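Local coordinates for dextranase (Pseudarthrobacter oxydans, PDB 6NZS), which probably catalyses the endohydrolysis of alpha-1,6-glucosidic linkages in dextran, as a family 49 glycoside hydrolase, at residues Ser34-Leu39 with Pro182-Met187; Asn159-Asp164 with Gly174-His179; Met353-Tyr358 with Ser377-Thr382. All coordinates share one frame; numbering follows the deposited sequence.

From the N terminus, the chain passes through 34-39 and then runs some 140 residues, mostly strands and loops, before 182-187 comes back to meet it. Interaction 1 closes that long loop. Within it lies interaction 2, where 159-164 and 174-179 close a short excursion of nine residues. Both contacts use strand 176-192, at places whose centres are 27 Å apart, and both belong to the N-terminal Ig-like domain of family 49. Interaction 3 follows in series. It joins 353-358 to 377-382, successive strands of the beta-solenoid. Its nearest atoms are about 9 Å from interaction 1 and about 16 Å from interaction 2.

Interaction 1: residues Ser34-Leu39 with Pro182-Met187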
loop_
_atom_site.group_PDB
_atom_site.type_symbol
_atom_site.label_atom_id
_atom_site.label_comp_id
_atom_site.label_asym_id
_atom_site.label_seq_id
_atom_site.Cartn_x
_atom_site.Cartn_y
_atom_site.Cartn_z
ATOM N N SER A 34 2.863 -8.453 18.395
ATOM C CA SER A 34 3.579 -9.436 17.581
ATOM C C SER A 34 4.081 -10.605 18.420
ATOM O O SER A 34 4.753 -10.418 19.438
ATOM C CB SER A 34 4.772 -8.791 16.879
ATOM O OG SER A 34 5.507 -9.758 16.127
ATOM N N SER A 35 3.768 -11.821 17.966
ATOM C CA SER A 35 4.304 -13.028 18.580
ATOM C C SER A 35 5.734 -13.318 18.160
ATOM O O SER A 35 6.375 -14.194 18.751
ATOM C CB SER A 35 3.463 -14.233 18.166
ATOM O OG SER A 35 2.125 -14.069 18.594
ATOM N N PHE A 36 6.260 -12.600 17.173
ATOM C CA PHE A 36 7.462 -13.041 16.491
ATOM C C PHE A 36 8.660 -12.125 16.639
ATOM O O PHE A 36 9.786 -12.607 16.481
ATOM C CB PHE A 36 7.157 -13.280 15.004
ATOM C CG PHE A 36 5.997 -14.194 14.805
ATOM C CD1 PHE A 36 6.149 -15.549 15.017
ATOM C CD2 PHE A 36 4.745 -13.708 14.472
ATOM C CE1 PHE A 36 5.086 -16.416 14.877
ATOM C CE2 PHE A 36 3.676 -14.580 14.327
ATOM C CZ PHE A 36 3.850 -15.926 14.533
ATOM N N TYR A 37 8.467 -10.843 16.953
ATOM C CA TYR A 37 9.566 -9.882 17.022
ATOM C C TYR A 37 9.413 -8.980 18.232
ATOM O O TYR A 37 8.297 -8.606 18.601
ATOM C CB TYR A 37 9.598 -8.991 15.762
ATOM C CG TYR A 37 9.663 -9.825 14.519
ATOM C CD1 TYR A 37 10.866 -10.372 14.106
ATOM C CD2 TYR A 37 8.515 -10.130 13.793
ATOM C CE1 TYR A 37 10.943 -11.175 12.994
ATOM C CE2 TYR A 37 8.578 -10.946 12.668
ATOM C CZ TYR A 37 9.801 -11.466 12.281
ATOM O OH TYR A 37 9.912 -12.281 11.183
ATOM N N ASP A 38 10.548 -8.628 18.833
ATOM C CA ASP A 38 10.625 -7.566 19.826
ATOM C C ASP A 38 11.593 -6.509 19.324
ATOM O O ASP A 38 12.606 -6.837 18.700
ATOM C CB ASP A 38 11.124 -8.092 21.176
ATOM C CG ASP A 38 10.105 -8.971 21.869
ATOM O OD1 ASP A 38 8.924 -8.583 21.917
ATOM O OD2 ASP A 38 10.491 -10.051 22.377
ATOM N N LEU A 39 11.288 -5.242 19.602
ATOM C CA LEU A 39 12.098 -4.133 19.112
ATOM C C LEU A 39 12.421 -3.159 20.241
ATOM O O LEU A 39 11.554 -2.823 21.053
ATOM C CB LEU A 39 11.352 -3.408 17.988
ATOM C CG LEU A 39 12.123 -2.363 17.188
ATOM C CD1 LEU A 39 11.676 -2.377 15.731
ATOM C CD2 LEU A 39 11.886 -0.997 17.765
ATOM N N PRO A 182 9.408 -13.190 4.067
ATOM C CA PRO A 182 9.126 -13.663 5.432
ATOM C C PRO A 182 7.682 -14.131 5.557
ATOM O O PRO A 182 6.754 -13.466 5.093
ATOM C CB PRO A 182 9.381 -12.417 6.298
ATOM C CG PRO A 182 10.359 -11.605 5.481
ATOM C CD PRO A 182 9.936 -11.809 4.060
ATOM N N ARG A 183 7.493 -15.290 6.198
ATOM C CA ARG A 183 6.135 -15.726 6.529
ATOM C C ARG A 183 5.497 -14.767 7.522
ATOM O O ARG A 183 4.323 -14.395 7.381
ATOM C CB ARG A 183 6.173 -17.126 7.138
ATOM C CG ARG A 183 4.784 -17.711 7.380
ATOM C CD ARG A 183 4.804 -19.110 8.016
ATOM N NE ARG A 183 5.695 -20.060 7.337
ATOM C CZ ARG A 183 5.322 -20.945 6.412
ATOM N NH1 ARG A 183 4.060 -21.034 6.003
ATOM N NH2 ARG A 183 6.228 -21.756 5.883
ATOM N N ASN A 184 6.262 -14.372 8.536
ATOM C CA ASN A 184 5.840 -13.397 9.529
ATOM C C ASN A 184 6.675 -12.153 9.257
ATOM O O ASN A 184 7.861 -12.098 9.597
ATOM C CB ASN A 184 6.057 -13.966 10.927
ATOM C CG ASN A 184 5.256 -15.225 11.149
ATOM O OD1 ASN A 184 4.030 -15.183 11.217
ATOM N ND2 ASN A 184 5.940 -16.360 11.232
ATOM N N SER A 185 6.071 -11.187 8.587
ATOM C CA SER A 185 6.833 -10.014 8.196
ATOM C C SER A 185 6.985 -9.045 9.365
ATOM O O SER A 185 6.237 -9.080 10.350
ATOM C CB SER A 185 6.204 -9.346 6.977
ATOM O OG SER A 185 4.885 -8.898 7.220
ATOM N N MET A 186 7.991 -8.178 9.248
ATOM C CA MET A 186 8.328 -7.223 10.300
ATOM C C MET A 186 8.692 -5.903 9.637
ATOM O O MET A 186 9.759 -5.794 9.022
ATOM C CB MET A 186 9.493 -7.723 11.158
ATOM C CG MET A 186 9.949 -6.717 12.227
ATOM S SD MET A 186 8.624 -6.302 13.387
ATOM C CE MET A 186 9.417 -5.018 14.354
ATOM N N MET A 187 7.818 -4.904 9.778
ATOM C CA MET A 187 8.050 -3.572 9.245
ATOM C C MET A 187 8.456 -2.640 10.373
ATOM O O MET A 187 7.929 -2.722 11.486
ATOM C CB MET A 187 6.766 -3.041 8.607
ATOM C CG MET A 187 6.875 -2.825 7.115
ATOM S SD MET A 187 7.294 -4.335 6.239
ATOM C CE MET A 187 5.908 -5.366 6.738
#
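Asn184 lays its side-chain amide over one face of the Phe36 ring. The two planes are only 17° apart, and Asn184 OD1 comes to 3.2 Å from Phe36 CE2. Asn184 ND2 lies over the other side of the same face, 3.7 Å from Phe36 CE1. The Tyr37 ring is covered on one face by Met186 CB, 3.7 Å from the ring centroid. Met186 bends at chi2 (60°), and its sulfur meets the ring obliquely, 4.5 Å from the centroid, as a Met-aromatic contact. Met186 CE goes on to Leu39 CD1 at 3.7 Å. At the ring's edge, Tyr37 OH donates a 2.6 Å hydrogen bond to Asn184 O.

An ST turn at Ser34 fixes the approach to strand 37-43. Ser34 OG accepts from Phe36 N at 3.1 Å and, more distantly, from Tyr37 N. Thr84 and Gln153 hydrogen-bond Asn184 OD1 and ND2, which holds the amide flat on the ring. Strand segments 37-39 and 184-187 run nearly parallel (13°), 9.3 Å apart at closest approach of their axes. They do not pair but pack through side chains inside the Ig-like domain. The contact mixes apolar packing with a buried amide whose polar atoms all have partners.

Interaction 2: residues Asn159-Asp164 with Gly174-His179; sequences NDMSGD and GNRAIH
Arg176 and Met161 pack side chain to side chain, crossing at about a right angle. Arg176 CB lies 4.0 Å from Asn159 O. Its CG then rests against the methionine, 3.6 Å from both Met161 CG and Met161 SD. The bend at chi2 (-64°) turns CD away from an extended course. At the tip, Met161 CE sits over the centre of one guanidinium face, 4.0 Å from Arg176 CZ. Beyond the contact, Arg176 NH1 forms a salt bridge with Asp514 and a hydrogen bond to Gly512 O.

In the backbone, Asn159 and Arg176 form an antiparallel hydrogen-bonded pair, with Asn159 N to Arg176 O at 2.8 Å and Arg176 N to Asn159 O at 3.0 Å. This is the last pairing of strands 154-159 and 176-192 in the Ig-like domain before the chain leaves strand 154-159. Two successive Asx turns shape that exit. Asn159 OD1 accepts from Met161 N at 2.7 Å, the donor lying above the amide plane. Asp160 OD1 takes both Ser162 N and Ser162 OG from the same face of its carboxylate. Ile178, which with His179 forms a classic beta bulge opposite Ala157, packs its CG1 3.8 Å from Asn159 CB.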
loop_
_atom_site.group_PDB
_atom_site.type_symbol
_atom_site.label_atom_id
_atom_site.label_comp_id
_atom_site.label_asym_id
_atom_site.label_seq_id
_atom_site.Cartn_x
_atom_site.Cartn_y
_atom_site.Cartn_z
ATOM N N ASN A 159 2.954 -21.470 -7.248
ATOM C CA ASN A 159 1.700 -21.631 -7.969
ATOM C C ASN A 159 1.590 -23.104 -8.330
ATOM O O ASN A 159 2.497 -23.658 -8.959
ATOM C CB ASN A 159 1.659 -20.747 -9.221
ATOM C CG ASN A 159 0.297 -20.772 -9.914
ATOM O OD1 ASN A 159 -0.451 -21.742 -9.794
ATOM N ND2 ASN A 159 -0.021 -19.714 -10.640
ATOM N N ASP A 160 0.512 -23.751 -7.883
ATOM C CA ASP A 160 0.346 -25.176 -8.168
ATOM C C ASP A 160 -0.116 -25.462 -9.594
ATOM O O ASP A 160 -0.232 -26.639 -9.976
ATOM C CB ASP A 160 -0.532 -25.869 -7.109
ATOM C CG ASP A 160 -2.015 -25.492 -7.189
ATOM O OD1 ASP A 160 -2.454 -24.787 -8.122
ATOM O OD2 ASP A 160 -2.759 -25.923 -6.282
ATOM N N MET A 161 -0.389 -24.418 -10.377
ATOM C CA MET A 161 -0.713 -24.521 -11.796
ATOM C C MET A 161 -2.044 -25.211 -12.056
ATOM O O MET A 161 -2.316 -25.631 -13.189
ATOM C CB MET A 161 0.430 -25.139 -12.613
ATOM C CG MET A 161 1.772 -24.419 -12.381
ATOM S SD MET A 161 1.675 -22.644 -12.711
ATOM C CE MET A 161 1.891 -22.664 -14.474
ATOM N N SER A 162 -2.896 -25.283 -11.041
ATOM C CA SER A 162 -4.192 -25.930 -11.176
ATOM C C SER A 162 -5.160 -25.064 -11.978
ATOM O O SER A 162 -5.171 -23.838 -11.863
ATOM C CB SER A 162 -4.779 -26.211 -9.791
ATOM O OG SER A 162 -4.979 -25.013 -9.053
ATOM N N GLY A 163 -5.989 -25.712 -12.796
ATOM C CA GLY A 163 -7.058 -24.987 -13.465
ATOM C C GLY A 163 -6.551 -23.884 -14.375
ATOM O O GLY A 163 -5.453 -23.952 -14.938
ATOM N N ASP A 164 -7.365 -22.830 -14.500
ATOM C CA ASP A 164 -7.053 -21.760 -15.441
ATOM C C ASP A 164 -5.970 -20.833 -14.903
ATOM O O ASP A 164 -5.097 -20.383 -15.657
ATOM C CB ASP A 164 -8.314 -20.948 -15.745
ATOM C CG ASP A 164 -9.306 -21.700 -16.625
ATOM O OD1 ASP A 164 -8.883 -22.601 -17.374
ATOM O OD2 ASP A 164 -10.509 -21.376 -16.572
ATOM N N GLY A 174 6.847 -30.022 -7.867
ATOM C CA GLY A 174 6.127 -29.947 -9.119
ATOM C C GLY A 174 5.460 -28.622 -9.400
ATOM O O GLY A 174 4.737 -28.505 -10.396
ATOM N N ASN A 175 5.686 -27.617 -8.560
ATOM C CA ASN A 175 5.009 -26.332 -8.675
ATOM C C ASN A 175 5.998 -25.260 -9.129
ATOM O O ASN A 175 7.191 -25.512 -9.293
ATOM C CB ASN A 175 4.330 -25.990 -7.348
ATOM C CG ASN A 175 3.247 -26.983 -6.984
ATOM O OD1 ASN A 175 2.603 -27.564 -7.859
ATOM N ND2 ASN A 175 3.024 -27.166 -5.695
ATOM N N ARG A 176 5.490 -24.046 -9.340
ATOM C CA ARG A 176 6.283 -22.945 -9.882
ATOM C C ARG A 176 6.505 -21.890 -8.805
ATOM O O ARG A 176 5.543 -21.383 -8.228
ATOM C CB ARG A 176 5.566 -22.289 -11.066
ATOM C CG ARG A 176 5.132 -23.257 -12.136
ATOM C CD ARG A 176 6.303 -23.956 -12.812
ATOM N NE ARG A 176 5.781 -24.729 -13.935
ATOM C CZ ARG A 176 5.518 -24.210 -15.131
ATOM N NH1 ARG A 176 5.769 -22.928 -15.388
ATOM N NH2 ARG A 176 5.010 -24.980 -16.089
ATOM N N ALA A 177 7.765 -21.528 -8.570
ATOM C CA ALA A 177 8.071 -20.501 -7.574
ATOM C C ALA A 177 7.504 -19.151 -8.000
ATOM O O ALA A 177 7.645 -18.738 -9.156
ATOM C CB ALA A 177 9.583 -20.391 -7.376
ATOM N N ILE A 178 6.855 -18.471 -7.061
ATOM C CA ILE A 178 6.277 -17.150 -7.286
ATOM C C ILE A 178 7.079 -16.058 -6.577
ATOM O O ILE A 178 7.426 -15.041 -7.186
ATOM C CB ILE A 178 4.785 -17.124 -6.877
ATOM C CG1 ILE A 178 3.957 -18.032 -7.805
ATOM C CG2 ILE A 178 4.236 -15.699 -6.855
ATOM C CD1 ILE A 178 4.069 -17.701 -9.301
ATOM N N HIS A 179 7.391 -16.253 -5.296
ATOM C CA HIS A 179 8.106 -15.220 -4.560
ATOM C C HIS A 179 8.551 -15.770 -3.213
ATOM O O HIS A 179 7.880 -16.627 -2.636
ATOM C CB HIS A 179 7.212 -13.990 -4.343
ATOM C CG HIS A 179 7.977 -12.763 -3.963
ATOM N ND1 HIS A 179 8.615 -11.969 -4.894
ATOM C CD2 HIS A 179 8.236 -12.211 -2.754
ATOM C CE1 HIS A 179 9.229 -10.975 -4.271
ATOM N NE2 HIS A 179 9.014 -11.098 -2.975
#

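Interaction 3: residues Met353-Tyr358 with Ser377-Thr382; sequences MNVENY and STMKNT
Ser377 and Met353 open a parallel strand pair: Ser377 OG accepts from Met353 N at 2.9 Å. With OG anti to the carbonyl carbon (chi1 -64°), the hydroxyl lies beside Met353 N. A ladder of backbone bonds follows. Met353 O accepts from Thr378 N, Val355 N donates to Thr378 O, Val355 O accepts from Lys380 N, and Asn357 N gives a longer bond of 3.2 Å to Lys380 O.

Two waters bridge the segments. The first, beside Asn354 and Thr378, donates to Asn354 OD1 at 2.7 Å and to Val355 O, and accepts from Thr378 OG1. The carbonyl of Val355 therefore has two donors. The second, beside Asn357 and Asn381, donates to Asn357 OD1 at 2.6 Å and to Glu356 OE1, and accepts from Asn381 ND2 at 2.7 Å. Glu356 OE1 reaches Lys380 NZ only as a long salt bridge of 4.0 Å. Asn357 and Asn381 run alongside each other in the same direction, with amide planes 63° apart. Outside the pair, Glu356 OE2 forms a salt bridge with Arg201, while hydrogen bonds join Asn357 ND2 to Glu191 and Ala142 O, Asn381 OD1 to Asn402, and Ser377 OG to Tyr374 O. An alanine in place of Asn357 would probably leave the second water with one acceptor fewer and Glu191 without this amide partner.

On the other face, Val355 CB packs 3.8 Å from Met379 CG. Aligned equivalent residues like these stack from coil to coil in a parallel beta-helix. Strand 351-361 lies between 325-335 and 377-380, and strand 398-407 follows; Ile371 of strand 371-372 touches Val355 and Met379, and strand 144-150 of the Ig-like domain brings Arg145 against Asn357 and Asn381.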
loop_
_atom_site.group_PDB
_atom_site.type_symbol
_atom_site.label_atom_id
_atom_site.label_comp_id
_atom_site.label_asym_id
_atom_site.label_seq_id
_atom_site.Cartn_x
_atom_site.Cartn_y
_atom_site.Cartn_z
ATOM N N MET A 353 -4.917 16.962 -2.173
ATOM C CA MET A 353 -4.415 16.168 -1.060
ATOM C C MET A 353 -2.919 16.361 -0.879
ATOM O O MET A 353 -2.162 16.449 -1.851
ATOM C CB MET A 353 -4.707 14.688 -1.305
ATOM C CG MET A 353 -6.188 14.408 -1.451
ATOM S SD MET A 353 -6.516 12.809 -2.195
ATOM C CE MET A 353 -5.510 11.757 -1.141
ATOM N N ASN A 354 -2.495 16.415 0.379
ATOM C CA ASN A 354 -1.085 16.469 0.749
ATOM C C ASN A 354 -0.876 15.302 1.707
ATOM O O ASN A 354 -1.192 15.406 2.898
ATOM C CB ASN A 354 -0.757 17.816 1.400
ATOM C CG ASN A 354 0.686 17.925 1.840
ATOM O OD1 ASN A 354 1.518 17.097 1.491
ATOM N ND2 ASN A 354 0.984 18.950 2.631
ATOM N N VAL A 355 -0.348 14.195 1.181
ATOM C CA VAL A 355 -0.240 12.935 1.905
ATOM C C VAL A 355 1.224 12.702 2.242
ATOM O O VAL A 355 2.084 12.773 1.357
ATOM C CB VAL A 355 -0.779 11.769 1.058
ATOM C CG1 VAL A 355 -0.747 10.476 1.867
ATOM C CG2 VAL A 355 -2.197 12.055 0.571
ATOM N N GLU A 356 1.519 12.404 3.504
ATOM C CA GLU A 356 2.904 12.083 3.827
ATOM C C GLU A 356 2.988 11.201 5.060
ATOM O O GLU A 356 2.183 11.318 5.988
ATOM C CB GLU A 356 3.768 13.326 4.017
ATOM C CG GLU A 356 3.360 14.185 5.146
ATOM C CD GLU A 356 3.691 15.640 4.868
ATOM O OE1 GLU A 356 4.763 15.928 4.299
ATOM O OE2 GLU A 356 2.868 16.492 5.207
ATOM N N ASN A 357 3.983 10.313 5.054
ATOM C CA ASN A 357 4.283 9.481 6.215
ATOM C C ASN A 357 3.062 8.677 6.639
ATOM O O ASN A 357 2.743 8.566 7.826
ATOM C CB ASN A 357 4.909 10.293 7.341
ATOM C CG ASN A 357 6.255 10.837 6.931
ATOM O OD1 ASN A 357 6.342 11.855 6.243
ATOM N ND2 ASN A 357 7.314 10.114 7.280
ATOM N N TYR A 358 2.395 8.115 5.632
ATOM C CA TYR A 358 1.145 7.384 5.739
ATOM C C TYR A 358 1.433 5.939 5.362
ATOM O O TYR A 358 2.237 5.678 4.456
ATOM C CB TYR A 358 0.155 8.008 4.751
ATOM C CG TYR A 358 -1.112 7.242 4.512
ATOM C CD1 TYR A 358 -2.224 7.423 5.327
ATOM C CD2 TYR A 358 -1.217 6.360 3.442
ATOM C CE1 TYR A 358 -3.396 6.739 5.099
ATOM C CE2 TYR A 358 -2.389 5.668 3.209
ATOM C CZ TYR A 358 -3.474 5.861 4.042
ATOM O OH TYR A 358 -4.645 5.183 3.813
ATOM N N SER A 377 -2.572 16.844 -6.357
ATOM C CA SER A 377 -2.211 16.281 -5.066
ATOM C C SER A 377 -0.763 15.820 -5.092
ATOM O O SER A 377 -0.187 15.564 -6.154
ATOM C CB SER A 377 -3.092 15.080 -4.711
ATOM O OG SER A 377 -4.448 15.448 -4.560
ATOM N N THR A 378 -0.177 15.728 -3.898
ATOM C CA THR A 378 1.165 15.201 -3.712
ATOM C C THR A 378 1.147 14.156 -2.607
ATOM O O THR A 378 0.372 14.247 -1.651
ATOM C CB THR A 378 2.139 16.303 -3.316
ATOM O OG1 THR A 378 1.727 16.871 -2.069
ATOM C CG2 THR A 378 2.166 17.399 -4.365
ATOM N N MET A 379 1.991 13.142 -2.764
ATOM C CA MET A 379 2.206 12.137 -1.733
ATOM C C MET A 379 3.692 11.850 -1.624
ATOM O O MET A 379 4.374 11.700 -2.641
ATOM C CB MET A 379 1.460 10.835 -2.043
ATOM C CG MET A 379 1.674 9.754 -0.992
ATOM S SD MET A 379 0.502 8.400 -1.145
ATOM C CE MET A 379 1.193 7.489 -2.540
ATOM N N LYS A 380 4.199 11.774 -0.392
ATOM C CA LYS A 380 5.595 11.416 -0.196
ATOM C C LYS A 380 5.764 10.567 1.052
ATOM O O LYS A 380 5.042 10.731 2.040
ATOM C CB LYS A 380 6.509 12.645 -0.134
ATOM C CG LYS A 380 6.191 13.621 0.961
ATOM C CD LYS A 380 7.066 14.864 0.820
ATOM C CE LYS A 380 6.838 15.843 1.956
ATOM N NZ LYS A 380 8.048 16.675 2.215
ATOM N N ASN A 381 6.747 9.665 0.994
ATOM C CA ASN A 381 7.250 8.973 2.178
ATOM C C ASN A 381 6.200 8.043 2.773
ATOM O O ASN A 381 5.746 8.258 3.900
ATOM C CB ASN A 381 7.742 9.984 3.230
ATOM C CG ASN A 381 8.672 11.039 2.645
ATOM O OD1 ASN A 381 9.435 10.771 1.720
ATOM N ND2 ASN A 381 8.622 12.251 3.205
ATOM N N THR A 382 5.823 6.997 2.038
ATOM C CA THR A 382 4.702 6.150 2.419
ATOM C C THR A 382 5.075 4.678 2.294
ATOM O O THR A 382 6.068 4.315 1.651
ATOM C CB THR A 382 3.475 6.413 1.539
ATOM O OG1 THR A 382 3.812 6.134 0.175
ATOM C CG2 THR A 382 3.003 7.852 1.653
HETATM O O HOH W 1 2.922 15.268 0.181
HETATM O O HOH W 2 7.203 13.867 4.851
#